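Local coordinates for protein type III Pentaketide Synthase (PDB 3EUO) that probably works as an acyltransferase of the chalcone and stilbene synthase family, a fungal type III polyketide synthase that makes pentaketide products, at residues A[312-324]-A[338-352]. Numbering follows the deposited sequence.
Sequences LTPEHMRASYDRY and VLNRLREKDMDALAP
Arg318 reaches from the start of helix 318-324 into the type I turn Asp348 to Ala351. Its CG stands between backbone N and carbonyl carbon (chi1 60°) and the chain runs extended to NE, which carries it past Met347 to the turn. CB and CG pass Met347 SD, CG at 3.9 Å, and CD lies against Leu350 CB. NE gives a bent, weak hydrogen bond to Met347 O (2.8 Å, 128°). Ala351 CA lies over the centre of one guanidinium face, Leu342 CD1 over the rim of the opposite face. NH1 bonds back to Glu315 O in the guanidinium plane at 2.8 Å and forms a salt bridge with Asp292; NH2 holds a water shared with Leu342 O and Asp348 OD1. These contacts fix the buried group's position and rotation. Pro352 CG makes a CH-pi contact over the His316 ring, 3.7 Å from the centroid. Ala319 CB packs on Val338 CG1 and Leu342 CB. Arg341 grips Asp322 side-on, NE to OD2 at 2.7 Å and NH2 to OD1, both from above the carboxylate plane; Arg323, Glu344 and Asp346 extend this salt-bridge network. Helices 318-324 and 338-342 thus cross at 117°, with residues 348-352 closing over Arg318, in the C-terminal part of the thiolase-like fold, beside strand 292-295.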
ATOM      1  N   LEU A 312      10.217 -33.199  -2.328  1.00 19.77           N
ATOM      2  CA  LEU A 312       9.589 -33.186  -1.003  1.00 19.49           C
ATOM      3  C   LEU A 312       8.398 -34.149  -0.922  1.00 19.41           C
ATOM      4  O   LEU A 312       7.853 -34.552  -1.947  1.00 19.87           O
ATOM      5  CB  LEU A 312       9.129 -31.758  -0.650  1.00 19.12           C
ATOM      6  CG  LEU A 312      10.172 -30.639  -0.743  1.00 19.36           C
ATOM      7  CD1 LEU A 312       9.535 -29.256  -0.585  1.00 19.74           C
ATOM      8  CD2 LEU A 312      11.274 -30.844   0.293  1.00 19.25           C
ATOM      9  N   THR A 313       8.029 -34.535   0.298  1.00 19.08           N
ATOM     10  CA  THR A 313       6.790 -35.270   0.546  1.00 18.83           C
ATOM     11  C   THR A 313       5.698 -34.268   0.918  1.00 18.95           C
ATOM     12  O   THR A 313       6.008 -33.134   1.289  1.00 18.54           O
ATOM     13  CB  THR A 313       6.928 -36.297   1.699  1.00 18.58           C
ATOM     14  OG1 THR A 313       7.097 -35.612   2.948  1.00 18.23           O
ATOM     15  CG2 THR A 313       8.105 -37.253   1.459  1.00 19.38           C
ATOM     16  N   PRO A 314       4.413 -34.679   0.833  1.00 18.90           N
ATOM     17  CA  PRO A 314       3.341 -33.780   1.273  1.00 19.09           C
ATOM     18  C   PRO A 314       3.477 -33.396   2.741  1.00 18.97           C
ATOM     19  O   PRO A 314       3.061 -32.305   3.134  1.00 18.91           O
ATOM     20  CB  PRO A 314       2.074 -34.625   1.088  1.00 19.38           C
ATOM     21  CG  PRO A 314       2.435 -35.664   0.110  1.00 18.99           C
ATOM     22  CD  PRO A 314       3.881 -35.960   0.333  1.00 19.63           C
ATOM     23  N   GLU A 315       4.063 -34.288   3.537  1.00 18.65           N
ATOM     24  CA  GLU A 315       4.248 -34.056   4.957  1.00 18.83           C
ATOM     25  C   GLU A 315       5.229 -32.921   5.242  1.00 18.21           C
ATOM     26  O   GLU A 315       5.153 -32.289   6.296  1.00 18.28           O
ATOM     27  CB  GLU A 315       4.689 -35.344   5.658  1.00 19.26           C
ATOM     28  CG  GLU A 315       3.549 -36.351   5.849  1.00 20.95           C
ATOM     29  CD  GLU A 315       3.218 -37.139   4.588  1.00 24.09           C
ATOM     30  OE1 GLU A 315       4.062 -37.194   3.666  1.00 25.50           O
ATOM     31  OE2 GLU A 315       2.105 -37.708   4.519  1.00 26.83           O
ATOM     32  N   HIS A 316       6.130 -32.664   4.296  1.00 18.02           N
ATOM     33  CA  HIS A 316       7.042 -31.526   4.384  1.00 18.12           C
ATOM     34  C   HIS A 316       6.270 -30.213   4.412  1.00 17.96           C
ATOM     35  O   HIS A 316       6.706 -29.256   5.038  1.00 18.01           O
ATOM     36  CB  HIS A 316       8.026 -31.512   3.221  1.00 18.07           C
ATOM     37  CG  HIS A 316       9.191 -32.432   3.407  1.00 19.93           C
ATOM     38  ND1 HIS A 316       9.101 -33.793   3.211  1.00 21.81           N
ATOM     39  CD2 HIS A 316      10.472 -32.184   3.764  1.00 20.22           C
ATOM     40  CE1 HIS A 316      10.278 -34.347   3.448  1.00 21.67           C
ATOM     41  NE2 HIS A 316      11.127 -33.392   3.788  1.00 21.69           N
ATOM     42  N   MET A 317       5.132 -30.183   3.721  1.00 18.04           N
ATOM     43  CA  MET A 317       4.250 -29.019   3.710  1.00 18.51           C
ATOM     44  C   MET A 317       2.893 -29.325   4.361  1.00 17.46           C
ATOM     45  O   MET A 317       1.866 -28.837   3.897  1.00 17.23           O
ATOM     46  CB  MET A 317       4.020 -28.540   2.274  1.00 18.50           C
ATOM     47  CG  MET A 317       5.243 -27.995   1.565  1.00 19.67           C
ATOM     48  SD  MET A 317       4.933 -27.698  -0.199  1.00 21.97           S
ATOM     49  CE  MET A 317       3.986 -29.096  -0.597  1.00  7.81           C
ATOM     50  N   ARG A 318       2.904 -30.106   5.444  1.00 16.43           N
ATOM     51  CA  ARG A 318       1.674 -30.589   6.102  1.00 15.85           C
ATOM     52  C   ARG A 318       0.687 -29.489   6.535  1.00 15.40           C
ATOM     53  O   ARG A 318      -0.533 -29.655   6.417  1.00 15.66           O
ATOM     54  CB  ARG A 318       2.025 -31.484   7.299  1.00 15.90           C
ATOM     55  CG  ARG A 318       2.848 -30.797   8.380  1.00 15.36           C
ATOM     56  CD  ARG A 318       3.505 -31.821   9.285  1.00 14.79           C
ATOM     57  NE  ARG A 318       4.464 -31.216  10.207  1.00 15.64           N
ATOM     58  CZ  ARG A 318       5.708 -30.867   9.882  1.00 15.93           C
ATOM     59  NH1 ARG A 318       6.160 -31.033   8.643  1.00 15.63           N
ATOM     60  NH2 ARG A 318       6.503 -30.341  10.802  1.00 17.17           N
ATOM     61  N   ALA A 319       1.213 -28.379   7.044  1.00 15.01           N
ATOM     62  CA  ALA A 319       0.374 -27.245   7.449  1.00 14.41           C
ATOM     63  C   ALA A 319      -0.252 -26.520   6.245  1.00 14.44           C
ATOM     64  O   ALA A 319      -1.349 -25.966   6.349  1.00 14.24           O
ATOM     65  CB  ALA A 319       1.173 -26.281   8.318  1.00 14.19           C
ATOM     66  N   SER A 320       0.448 -26.538   5.114  1.00 14.25           N
ATOM     67  CA  SER A 320      -0.053 -25.960   3.863  1.00 14.29           C
ATOM     68  C   SER A 320      -1.230 -26.778   3.355  1.00 14.69           C
ATOM     69  O   SER A 320      -2.260 -26.225   2.993  1.00 14.91           O
ATOM     70  CB  SER A 320       1.049 -25.919   2.812  1.00 14.40           C
ATOM     71  OG  SER A 320       2.112 -25.078   3.224  1.00 14.93           O
ATOM     72  N   TYR A 321      -1.074 -28.101   3.350  1.00 14.87           N
ATOM     73  CA  TYR A 321      -2.180 -29.006   3.040  1.00 15.85           C
ATOM     74  C   TYR A 321      -3.371 -28.838   3.974  1.00 15.90           C
ATOM     75  O   TYR A 321      -4.516 -28.821   3.516  1.00 15.84           O
ATOM     76  CB  TYR A 321      -1.703 -30.462   3.030  1.00 16.49           C
ATOM     77  CG  TYR A 321      -1.161 -30.871   1.684  1.00 17.21           C
ATOM     78  CD1 TYR A 321       0.211 -30.951   1.457  1.00 17.91           C
ATOM     79  CD2 TYR A 321      -2.023 -31.158   0.624  1.00 17.79           C
ATOM     80  CE1 TYR A 321       0.712 -31.320   0.211  1.00 18.92           C
ATOM     81  CE2 TYR A 321      -1.536 -31.528  -0.623  1.00 19.31           C
ATOM     82  CZ  TYR A 321      -0.166 -31.606  -0.824  1.00 19.30           C
ATOM     83  OH  TYR A 321       0.320 -31.970  -2.060  1.00 19.87           O
ATOM     84  N   ASP A 322      -3.100 -28.724   5.271  1.00 15.94           N
ATOM     85  CA  ASP A 322      -4.146 -28.581   6.275  1.00 16.20           C
ATOM     86  C   ASP A 322      -4.992 -27.335   6.029  1.00 16.19           C
ATOM     87  O   ASP A 322      -6.223 -27.395   6.070  1.00 16.32           O
ATOM     88  CB  ASP A 322      -3.535 -28.526   7.679  1.00 16.54           C
ATOM     89  CG  ASP A 322      -4.584 -28.419   8.761  1.00 17.30           C
ATOM     90  OD1 ASP A 322      -5.057 -29.476   9.228  1.00 19.15           O
ATOM     91  OD2 ASP A 322      -4.934 -27.282   9.152  1.00 17.87           O
ATOM     92  N   ARG A 323      -4.322 -26.212   5.786  1.00 16.15           N
ATOM     93  CA  ARG A 323      -5.000 -24.947   5.473  1.00 16.22           C
ATOM     94  C   ARG A 323      -5.797 -25.032   4.172  1.00 15.57           C
ATOM     95  O   ARG A 323      -6.971 -24.669   4.120  1.00 15.65           O
ATOM     96  CB  ARG A 323      -3.978 -23.811   5.386  1.00 16.92           C
ATOM     97  CG  ARG A 323      -3.925 -22.938   6.621  1.00 19.03           C
ATOM     98  CD  ARG A 323      -3.490 -23.702   7.859  1.00 23.70           C
ATOM     99  NE  ARG A 323      -4.048 -23.045   9.035  1.00 29.94           N
ATOM    100  CZ  ARG A 323      -5.117 -23.464   9.701  1.00 30.19           C
ATOM    101  NH1 ARG A 323      -5.750 -24.575   9.346  1.00 31.78           N
ATOM    102  NH2 ARG A 323      -5.540 -22.771  10.743  1.00 32.77           N
ATOM    103  N   TYR A 324      -5.153 -25.547   3.135  1.00 15.23           N
ATOM    104  CA  TYR A 324      -5.739 -25.607   1.812  1.00 15.05           C
ATOM    105  C   TYR A 324      -7.008 -26.463   1.782  1.00 14.84           C
ATOM    106  O   TYR A 324      -8.051 -26.034   1.277  1.00 14.33           O
ATOM    107  CB  TYR A 324      -4.706 -26.150   0.830  1.00 15.24           C
ATOM    108  CG  TYR A 324      -5.201 -26.260  -0.591  1.00 15.78           C
ATOM    109  CD1 TYR A 324      -5.389 -25.124  -1.381  1.00 16.46           C
ATOM    110  CD2 TYR A 324      -5.471 -27.501  -1.145  1.00 15.76           C
ATOM    111  CE1 TYR A 324      -5.842 -25.237  -2.700  1.00 17.08           C
ATOM    112  CE2 TYR A 324      -5.932 -27.625  -2.457  1.00 16.51           C
ATOM    113  CZ  TYR A 324      -6.112 -26.497  -3.220  1.00 16.19           C
ATOM    114  OH  TYR A 324      -6.559 -26.636  -4.507  1.00 17.05           O
ATOM    115  N   VAL A 338      -0.842 -20.779   7.917  1.00 13.97           N
ATOM    116  CA  VAL A 338       0.078 -21.919   7.785  1.00 14.11           C
ATOM    117  C   VAL A 338       1.157 -21.940   8.892  1.00 14.63           C
ATOM    118  O   VAL A 338       1.347 -22.963   9.559  1.00 14.93           O
ATOM    119  CB  VAL A 338       0.711 -21.968   6.370  1.00 14.02           C
ATOM    120  CG1 VAL A 338       1.796 -23.045   6.280  1.00 13.74           C
ATOM    121  CG2 VAL A 338      -0.375 -22.201   5.305  1.00 14.39           C
ATOM    122  N   LEU A 339       1.835 -20.812   9.107  1.00 14.89           N
ATOM    123  CA  LEU A 339       2.859 -20.731  10.157  1.00 14.97           C
ATOM    124  C   LEU A 339       2.314 -20.948  11.576  1.00 15.18           C
ATOM    125  O   LEU A 339       2.994 -21.553  12.429  1.00 15.10           O
ATOM    126  CB  LEU A 339       3.631 -19.414  10.073  1.00 14.99           C
ATOM    127  CG  LEU A 339       4.576 -19.282   8.880  1.00 15.88           C
ATOM    128  CD1 LEU A 339       5.010 -17.840   8.769  1.00 16.22           C
ATOM    129  CD2 LEU A 339       5.788 -20.204   9.030  1.00 16.97           C
ATOM    130  N   ASN A 340       1.094 -20.467  11.821  1.00 14.84           N
ATOM    131  CA  ASN A 340       0.421 -20.693  13.093  1.00 15.48           C
ATOM    132  C   ASN A 340       0.096 -22.177  13.275  1.00 15.50           C
ATOM    133  O   ASN A 340       0.348 -22.765  14.329  1.00 15.39           O
ATOM    134  CB  ASN A 340      -0.858 -19.851  13.171  1.00 15.40           C
ATOM    135  CG  ASN A 340      -1.502 -19.883  14.549  1.00 16.98           C
ATOM    136  OD1 ASN A 340      -0.823 -19.753  15.570  1.00 18.35           O
ATOM    137  ND2 ASN A 340      -2.816 -20.053  14.581  1.00 17.04           N
ATOM    138  N   ARG A 341      -0.453 -22.785  12.230  1.00 15.63           N
ATOM    139  CA  ARG A 341      -0.852 -24.192  12.296  1.00 15.98           C
ATOM    140  C   ARG A 341       0.359 -25.122  12.407  1.00 16.25           C
ATOM    141  O   ARG A 341       0.295 -26.141  13.096  1.00 16.17           O
ATOM    142  CB  ARG A 341      -1.712 -24.557  11.082  1.00 16.23           C
ATOM    143  CG  ARG A 341      -2.224 -25.998  11.047  1.00 16.83           C
ATOM    144  CD  ARG A 341      -3.410 -26.223  11.979  1.00 18.13           C
ATOM    145  NE  ARG A 341      -4.028 -27.523  11.724  1.00 19.25           N
ATOM    146  CZ  ARG A 341      -4.202 -28.479  12.633  1.00 20.44           C
ATOM    147  NH1 ARG A 341      -3.831 -28.290  13.891  1.00 21.16           N
ATOM    148  NH2 ARG A 341      -4.770 -29.623  12.282  1.00 21.12           N
ATOM    149  N   LEU A 342       1.455 -24.766  11.740  1.00 16.41           N
ATOM    150  CA  LEU A 342       2.659 -25.604  11.716  1.00 16.96           C
ATOM    151  C   LEU A 342       3.170 -25.933  13.113  1.00 17.40           C
ATOM    152  O   LEU A 342       3.659 -27.038  13.357  1.00 17.39           O
ATOM    153  CB  LEU A 342       3.770 -24.940  10.892  1.00 17.29           C
ATOM    154  CG  LEU A 342       5.092 -25.696  10.692  1.00 17.23           C
ATOM    155  CD1 LEU A 342       4.891 -27.000   9.934  1.00 17.16           C
ATOM    156  CD2 LEU A 342       6.109 -24.815   9.981  1.00 16.96           C
ATOM    157  N   ARG A 343       3.058 -24.975  14.031  1.00 17.94           N
ATOM    158  CA  ARG A 343       3.623 -25.162  15.367  1.00 18.42           C
ATOM    159  C   ARG A 343       2.660 -25.815  16.366  1.00 18.96           C
ATOM    160  O   ARG A 343       2.957 -25.883  17.560  1.00 18.91           O
ATOM    161  CB  ARG A 343       4.225 -23.850  15.916  1.00 18.60           C
ATOM    162  CG  ARG A 343       3.310 -22.617  15.863  1.00 17.36           C
ATOM    163  CD  ARG A 343       2.157 -22.692  16.854  1.00 16.79           C
ATOM    164  NE  ARG A 343       1.379 -21.451  16.912  1.00 16.32           N
ATOM    165  CZ  ARG A 343       1.648 -20.420  17.718  1.00 17.01           C
ATOM    166  NH1 ARG A 343       2.688 -20.457  18.548  1.00 18.07           N
ATOM    167  NH2 ARG A 343       0.873 -19.345  17.694  1.00 16.69           N
ATOM    168  N   GLU A 344       1.517 -26.302  15.877  1.00 19.57           N
ATOM    169  CA  GLU A 344       0.542 -26.987  16.727  1.00 20.93           C
ATOM    170  C   GLU A 344       0.877 -28.477  16.846  1.00 21.61           C
ATOM    171  O   GLU A 344       1.484 -29.052  15.938  1.00 21.46           O
ATOM    172  CB  GLU A 344      -0.882 -26.771  16.205  1.00 20.80           C
ATOM    173  CG  GLU A 344      -1.296 -25.296  16.231  1.00 21.40           C
ATOM    174  CD  GLU A 344      -2.744 -25.049  15.837  1.00 21.88           C
ATOM    175  OE1 GLU A 344      -3.432 -25.991  15.383  1.00 23.24           O
ATOM    176  OE2 GLU A 344      -3.191 -23.889  15.978  1.00 24.82           O
ATOM    177  N   LYS A 345       0.489 -29.090  17.963  1.00 23.03           N
ATOM    178  CA  LYS A 345       0.888 -30.473  18.271  1.00 24.57           C
ATOM    179  C   LYS A 345       0.488 -31.509  17.217  1.00 24.93           C
ATOM    180  O   LYS A 345       1.263 -32.420  16.924  1.00 25.41           O
ATOM    181  CB  LYS A 345       0.372 -30.909  19.648  1.00 24.87           C
ATOM    182  CG  LYS A 345       0.878 -30.085  20.825  1.00 26.97           C
ATOM    183  CD  LYS A 345       2.333 -30.393  21.181  1.00 31.53           C
ATOM    184  CE  LYS A 345       2.796 -29.586  22.401  1.00 32.86           C
ATOM    185  NZ  LYS A 345       2.860 -28.115  22.128  1.00 34.29           N
ATOM    186  N   ASP A 346      -0.705 -31.387  16.642  1.00 25.52           N
ATOM    187  CA  ASP A 346      -1.133 -32.402  15.677  1.00 25.86           C
ATOM    188  C   ASP A 346      -0.385 -32.300  14.348  1.00 25.28           C
ATOM    189  O   ASP A 346      -0.333 -33.262  13.578  1.00 25.20           O
ATOM    190  CB  ASP A 346      -2.660 -32.455  15.507  1.00 26.73           C
ATOM    191  CG  ASP A 346      -3.258 -31.123  15.150  1.00 28.41           C
ATOM    192  OD1 ASP A 346      -2.493 -30.199  14.801  1.00 31.78           O
ATOM    193  OD2 ASP A 346      -4.502 -30.996  15.219  1.00 31.36           O
ATOM    194  N   MET A 347       0.222 -31.141  14.095  1.00 24.35           N
ATOM    195  CA  MET A 347       1.141 -31.016  12.966  1.00 23.64           C
ATOM    196  C   MET A 347       2.503 -31.656  13.282  1.00 23.88           C
ATOM    197  O   MET A 347       3.077 -32.339  12.429  1.00 23.34           O
ATOM    198  CB  MET A 347       1.263 -29.560  12.487  1.00 22.83           C
ATOM    199  CG  MET A 347       0.020 -29.038  11.715  1.00 21.10           C
ATOM    200  SD  MET A 347      -0.442 -29.920  10.200  1.00 12.65           S
ATOM    201  CE  MET A 347      -1.842 -30.890  10.770  1.00 18.21           C
ATOM    202  N   ASP A 348       2.996 -31.471  14.511  1.00 24.43           N
ATOM    203  CA  ASP A 348       4.222 -32.150  14.956  1.00 25.32           C
ATOM    204  C   ASP A 348       4.130 -33.653  14.687  1.00 25.86           C
ATOM    205  O   ASP A 348       5.121 -34.284  14.308  1.00 26.30           O
ATOM    206  CB  ASP A 348       4.499 -31.904  16.447  1.00 25.23           C
ATOM    207  CG  ASP A 348       4.853 -30.450  16.762  1.00 25.70           C
ATOM    208  OD1 ASP A 348       5.112 -29.659  15.827  1.00 25.60           O
ATOM    209  OD2 ASP A 348       4.874 -30.097  17.961  1.00 24.68           O
ATOM    210  N   ALA A 349       2.925 -34.198  14.852  1.00 26.51           N
ATOM    211  CA  ALA A 349       2.653 -35.634  14.683  1.00 26.92           C
ATOM    212  C   ALA A 349       2.776 -36.125  13.241  1.00 27.23           C
ATOM    213  O   ALA A 349       2.907 -37.329  12.998  1.00 27.46           O
ATOM    214  CB  ALA A 349       1.272 -35.978  15.244  1.00 27.18           C
ATOM    215  N   LEU A 350       2.737 -35.202  12.287  1.00 27.11           N
ATOM    216  CA  LEU A 350       2.845 -35.565  10.880  1.00 27.34           C
ATOM    217  C   LEU A 350       4.202 -35.198  10.269  1.00 27.27           C
ATOM    218  O   LEU A 350       4.381 -35.304   9.056  1.00 27.29           O
ATOM    219  CB  LEU A 350       1.694 -34.945  10.078  1.00 27.24           C
ATOM    220  CG  LEU A 350       0.287 -35.468  10.377  1.00 27.66           C
ATOM    221  CD1 LEU A 350      -0.769 -34.509   9.846  1.00 27.56           C
ATOM    222  CD2 LEU A 350       0.085 -36.872   9.807  1.00 28.17           C
ATOM    223  N   ALA A 351       5.150 -34.783  11.107  1.00 27.58           N
ATOM    224  CA  ALA A 351       6.475 -34.371  10.641  1.00 28.03           C
ATOM    225  C   ALA A 351       7.185 -35.512   9.910  1.00 28.63           C
ATOM    226  O   ALA A 351       7.239 -36.626  10.434  1.00 28.91           O
ATOM    227  CB  ALA A 351       7.313 -33.885  11.803  1.00 28.04           C
ATOM    228  N   PRO A 352       7.731 -35.241   8.705  1.00 29.07           N
ATOM    229  CA  PRO A 352       8.400 -36.283   7.924  1.00 29.57           C
ATOM    230  C   PRO A 352       9.425 -37.035   8.763  1.00 30.12           C
ATOM    231  O   PRO A 352      10.270 -36.415   9.415  1.00 30.41           O
ATOM    232  CB  PRO A 352       9.099 -35.497   6.811  1.00 29.45           C
ATOM    233  CG  PRO A 352       8.275 -34.295   6.635  1.00 29.22           C
ATOM    234  CD  PRO A 352       7.764 -33.941   8.010  1.00 28.85           C
TER
HETATM  235  O   HOH W   1       5.004 -29.438  13.116  1.00 17.45           O
HETATM  236  O   HOH W   2      -3.802 -21.060  12.005  1.00 27.21           O